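Local coordinates for protein caspase-3 (Porites astreoides, PDB 6WI4) that probably cleaves proteins after aspartate residues as a cysteine protease of the caspase family, in the apoptosis of a reef-building coral, at residues D114-F125 with V141-Y149. Sequence-based numbering, arbitrary orientation.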
loop_
_atom_site.group_PDB
_atom_site.type_symbol
_atom_site.label_atom_id
_atom_site.label_comp_id
_atom_site.label_asym_id
_atom_site.label_seq_id
_atom_site.Cartn_x
_atom_site.Cartn_y
_atom_site.Cartn_z
ATOM N N ASP A 114 -14.801 -10.875 6.062
ATOM C CA ASP A 114 -16.167 -11.381 6.009
ATOM C C ASP A 114 -16.973 -10.714 4.903
ATOM O O ASP A 114 -18.203 -10.633 4.996
ATOM C CB ASP A 114 -16.857 -11.181 7.360
ATOM C CG ASP A 114 -16.068 -11.776 8.509
ATOM O OD1 ASP A 114 -15.804 -12.998 8.479
ATOM O OD2 ASP A 114 -15.701 -11.019 9.436
ATOM N N CYS A 115 -16.308 -10.216 3.864
ATOM C CA CYS A 115 -16.996 -9.626 2.719
ATOM C C CYS A 115 -17.190 -10.763 1.722
ATOM O O CYS A 115 -16.247 -11.197 1.056
ATOM C CB CYS A 115 -16.201 -8.447 2.160
ATOM S SG CYS A 115 -16.588 -7.876 0.472
ATOM N N THR A 116 -18.427 -11.264 1.633
ATOM C CA THR A 116 -18.662 -12.561 1.002
ATOM C C THR A 116 -18.282 -12.557 -0.472
ATOM O O THR A 116 -17.793 -13.569 -0.994
ATOM C CB THR A 116 -20.129 -12.964 1.179
ATOM O OG1 THR A 116 -20.967 -12.000 0.535
ATOM C CG2 THR A 116 -20.482 -13.021 2.649
ATOM N N THR A 117 -18.484 -11.430 -1.161
ATOM C CA THR A 117 -18.226 -11.386 -2.593
ATOM C C THR A 117 -16.749 -11.202 -2.928
ATOM O O THR A 117 -16.406 -11.158 -4.112
ATOM C CB THR A 117 -19.059 -10.284 -3.261
ATOM O OG1 THR A 117 -18.857 -9.031 -2.594
ATOM C CG2 THR A 117 -20.542 -10.647 -3.209
ATOM N N LEU A 118 -15.871 -11.128 -1.929
ATOM C CA LEU A 118 -14.433 -11.180 -2.167
ATOM C C LEU A 118 -13.804 -12.492 -1.720
ATOM O O LEU A 118 -12.582 -12.639 -1.820
ATOM C CB LEU A 118 -13.722 -10.016 -1.467
ATOM C CG LEU A 118 -13.893 -8.659 -2.158
ATOM C CD1 LEU A 118 -13.262 -7.555 -1.324
ATOM C CD2 LEU A 118 -13.324 -8.680 -3.557
ATOM N N VAL A 119 -14.587 -13.444 -1.211
ATOM C CA VAL A 119 -14.001 -14.718 -0.803
ATOM C C VAL A 119 -13.382 -15.395 -2.016
ATOM O O VAL A 119 -13.977 -15.447 -3.099
ATOM C CB VAL A 119 -15.057 -15.601 -0.123
ATOM C CG1 VAL A 119 -14.520 -17.018 0.104
ATOM C CG2 VAL A 119 -15.470 -14.979 1.204
ATOM N N GLY A 120 -12.155 -15.891 -1.844
ATOM C CA GLY A 120 -11.419 -16.520 -2.914
ATOM C C GLY A 120 -10.691 -15.566 -3.830
ATOM O O GLY A 120 -9.973 -16.019 -4.728
ATOM N N LYS A 121 -10.857 -14.260 -3.639
ATOM C CA LYS A 121 -10.286 -13.265 -4.536
ATOM C C LYS A 121 -9.158 -12.501 -3.849
ATOM O O LYS A 121 -9.211 -12.255 -2.641
ATOM C CB LYS A 121 -11.359 -12.271 -4.996
ATOM C CG LYS A 121 -12.483 -12.937 -5.794
ATOM C CD LYS A 121 -13.601 -11.964 -6.125
ATOM C CE LYS A 121 -14.712 -12.690 -6.892
ATOM N NZ LYS A 121 -15.920 -11.824 -7.050
ATOM N N PRO A 122 -8.128 -12.107 -4.598
ATOM C CA PRO A 122 -7.001 -11.394 -3.984
ATOM C C PRO A 122 -7.418 -10.039 -3.437
ATOM O O PRO A 122 -8.100 -9.254 -4.104
ATOM C CB PRO A 122 -5.985 -11.269 -5.124
ATOM C CG PRO A 122 -6.732 -11.579 -6.374
ATOM C CD PRO A 122 -7.886 -12.446 -6.010
ATOM N N LYS A 123 -6.997 -9.779 -2.203
ATOM C CA LYS A 123 -7.238 -8.523 -1.503
ATOM C C LYS A 123 -5.876 -7.939 -1.188
ATOM O O LYS A 123 -5.180 -8.438 -0.298
ATOM C CB LYS A 123 -8.059 -8.756 -0.236
ATOM C CG LYS A 123 -9.436 -9.380 -0.537
ATOM C CD LYS A 123 -10.077 -9.997 0.692
ATOM C CE LYS A 123 -9.688 -11.470 0.897
ATOM N NZ LYS A 123 -10.392 -12.394 -0.047
ATOM N N MET A 124 -5.494 -6.910 -1.931
ATOM C CA MET A 124 -4.149 -6.348 -1.876
ATOM C C MET A 124 -4.163 -5.052 -1.086
ATOM O O MET A 124 -4.953 -4.154 -1.382
ATOM C CB MET A 124 -3.621 -6.085 -3.282
ATOM C CG MET A 124 -3.472 -7.330 -4.131
ATOM S SD MET A 124 -3.279 -6.918 -5.873
ATOM C CE MET A 124 -4.982 -7.080 -6.418
ATOM N N PHE A 125 -3.264 -4.938 -0.114
ATOM C CA PHE A 125 -3.104 -3.720 0.668
ATOM C C PHE A 125 -1.685 -3.200 0.495
ATOM O O PHE A 125 -0.725 -3.967 0.626
ATOM C CB PHE A 125 -3.407 -3.992 2.141
ATOM C CG PHE A 125 -4.852 -4.218 2.408
ATOM C CD1 PHE A 125 -5.462 -5.401 2.036
ATOM C CD2 PHE A 125 -5.620 -3.229 2.995
ATOM C CE1 PHE A 125 -6.814 -5.602 2.263
ATOM C CE2 PHE A 125 -6.963 -3.424 3.218
ATOM C CZ PHE A 125 -7.558 -4.616 2.854
ATOM N N VAL A 141 -13.167 -21.358 1.221
ATOM C CA VAL A 141 -11.891 -20.662 1.419
ATOM C C VAL A 141 -11.947 -19.909 2.743
ATOM O O VAL A 141 -12.908 -19.157 2.975
ATOM C CB VAL A 141 -11.605 -19.711 0.261
ATOM C CG1 VAL A 141 -10.321 -18.934 0.536
ATOM C CG2 VAL A 141 -11.504 -20.475 -1.059
ATOM N N PRO A 142 -10.961 -20.068 3.620
ATOM C CA PRO A 142 -11.019 -19.405 4.927
ATOM C C PRO A 142 -10.959 -17.891 4.806
ATOM O O PRO A 142 -10.490 -17.326 3.813
ATOM C CB PRO A 142 -9.792 -19.949 5.661
ATOM C CG PRO A 142 -9.440 -21.216 4.947
ATOM C CD PRO A 142 -9.820 -20.989 3.519
ATOM N N ALA A 143 -11.429 -17.239 5.872
ATOM C CA ALA A 143 -11.681 -15.803 5.831
ATOM C C ALA A 143 -10.400 -15.004 5.620
ATOM O O ALA A 143 -10.398 -14.011 4.875
ATOM C CB ALA A 143 -12.372 -15.362 7.119
ATOM N N GLU A 144 -9.317 -15.394 6.292
ATOM C CA GLU A 144 -8.065 -14.649 6.227
ATOM C C GLU A 144 -7.235 -14.981 4.996
ATOM O O GLU A 144 -6.161 -14.399 4.832
ATOM C CB GLU A 144 -7.214 -14.896 7.484
ATOM C CG GLU A 144 -7.824 -14.381 8.791
ATOM C CD GLU A 144 -7.724 -12.873 8.960
ATOM O OE1 GLU A 144 -7.068 -12.215 8.127
ATOM O OE2 GLU A 144 -8.290 -12.342 9.947
ATOM N N ALA A 145 -7.680 -15.891 4.134
ATOM C CA ALA A 145 -6.884 -16.224 2.963
ATOM C C ALA A 145 -6.986 -15.149 1.876
ATOM O O ALA A 145 -7.932 -14.356 1.818
ATOM C CB ALA A 145 -7.308 -17.576 2.380
ATOM N N ASP A 146 -5.972 -15.137 1.006
ATOM C CA ASP A 146 -5.937 -14.361 -0.232
ATOM C C ASP A 146 -5.721 -12.871 0.009
ATOM O O ASP A 146 -5.900 -12.065 -0.908
ATOM C CB ASP A 146 -7.196 -14.587 -1.086
ATOM C CG ASP A 146 -7.492 -16.059 -1.299
ATOM O OD1 ASP A 146 -6.564 -16.801 -1.689
ATOM O OD2 ASP A 146 -8.643 -16.470 -1.064
ATOM N N PHE A 147 -5.292 -12.492 1.205
ATOM C CA PHE A 147 -4.757 -11.162 1.467
ATOM C C PHE A 147 -3.263 -11.129 1.170
ATOM O O PHE A 147 -2.544 -12.105 1.396
ATOM C CB PHE A 147 -4.951 -10.752 2.927
ATOM C CG PHE A 147 -6.363 -10.401 3.307
ATOM C CD1 PHE A 147 -7.246 -11.381 3.720
ATOM C CD2 PHE A 147 -6.781 -9.081 3.290
ATOM C CE1 PHE A 147 -8.526 -11.062 4.096
ATOM C CE2 PHE A 147 -8.059 -8.749 3.663
ATOM C CZ PHE A 147 -8.938 -9.737 4.064
ATOM N N VAL A 148 -2.794 -9.977 0.699
ATOM C CA VAL A 148 -1.364 -9.701 0.633
ATOM C C VAL A 148 -1.161 -8.257 1.066
ATOM O O VAL A 148 -1.902 -7.365 0.639
ATOM C CB VAL A 148 -0.768 -9.985 -0.764
ATOM C CG1 VAL A 148 -1.473 -9.200 -1.875
ATOM C CG2 VAL A 148 0.721 -9.721 -0.757
ATOM N N TYR A 149 -0.207 -8.036 1.968
ATOM C CA TYR A 149 0.018 -6.728 2.571
ATOM C C TYR A 149 1.430 -6.305 2.206
ATOM O O TYR A 149 2.405 -6.909 2.675
ATOM C CB TYR A 149 -0.176 -6.764 4.088
ATOM C CG TYR A 149 -1.452 -7.438 4.564
ATOM C CD1 TYR A 149 -1.474 -8.797 4.834
ATOM C CD2 TYR A 149 -2.625 -6.714 4.756
ATOM C CE1 TYR A 149 -2.630 -9.427 5.292
ATOM C CE2 TYR A 149 -3.784 -7.345 5.200
ATOM C CZ TYR A 149 -3.776 -8.692 5.474
ATOM O OH TYR A 149 -4.914 -9.334 5.932
HETATM O O HOH W 1 -10.528 -15.352 0.394
#
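Bends at chi3 (-89°) and chi4 (-75°) fold the Lys123 chain across Phe147, laying CE over one face of the ring, 3.7 Å from its centroid in a CH-pi contact, and turning NZ back toward its own loop. There NZ donates to Leu118 O from above that carbonyl's plane, to Lys121 O in the plane of the Lys121 carbonyl, at 2.9 Å, and also to a water. That water accepts from Gly120 N as well and donates to Ala145 O and, at 2.6 Å, to Asp146 OD2, so it links ammonium and carboxylate, whose NZ and OD2 stand 4.6 Å apart. OD1 of Asp146 forms a salt bridge with Arg223 and a hydrogen bond with Tyr4. Gly120 suits the third place of the type II turn Leu118 to Lys121, because a side chain would jam against the preceding carbonyl. With an alanine at Lys123, Lys121 O would probably lose its ammonium donor, Leu118 O and the water one of two, and the Phe147 face its methylene cover. Beyond the loops, strands 123-125 and 147-149 run parallel, joined by backbone hydrogen bonds from Lys123 N to Asp146 O (2.8 Å), Val148 N to Lys123 O and Phe125 N to Val148 O. Phe125 meets Phe147 rim to rim, CE1 to CD2 at 3.6 Å; Tyr149 completes the aromatic cluster, touching Thr109 of helix 105-110 as Phe125 does. Lysine's methylenes thus join the aromatic face of the central caspase sheet, while its buried charge, probably stabilised by carbonyls and nearby Asp146, bonds directly to its own loop and, through water, to Ala145 and Asp146.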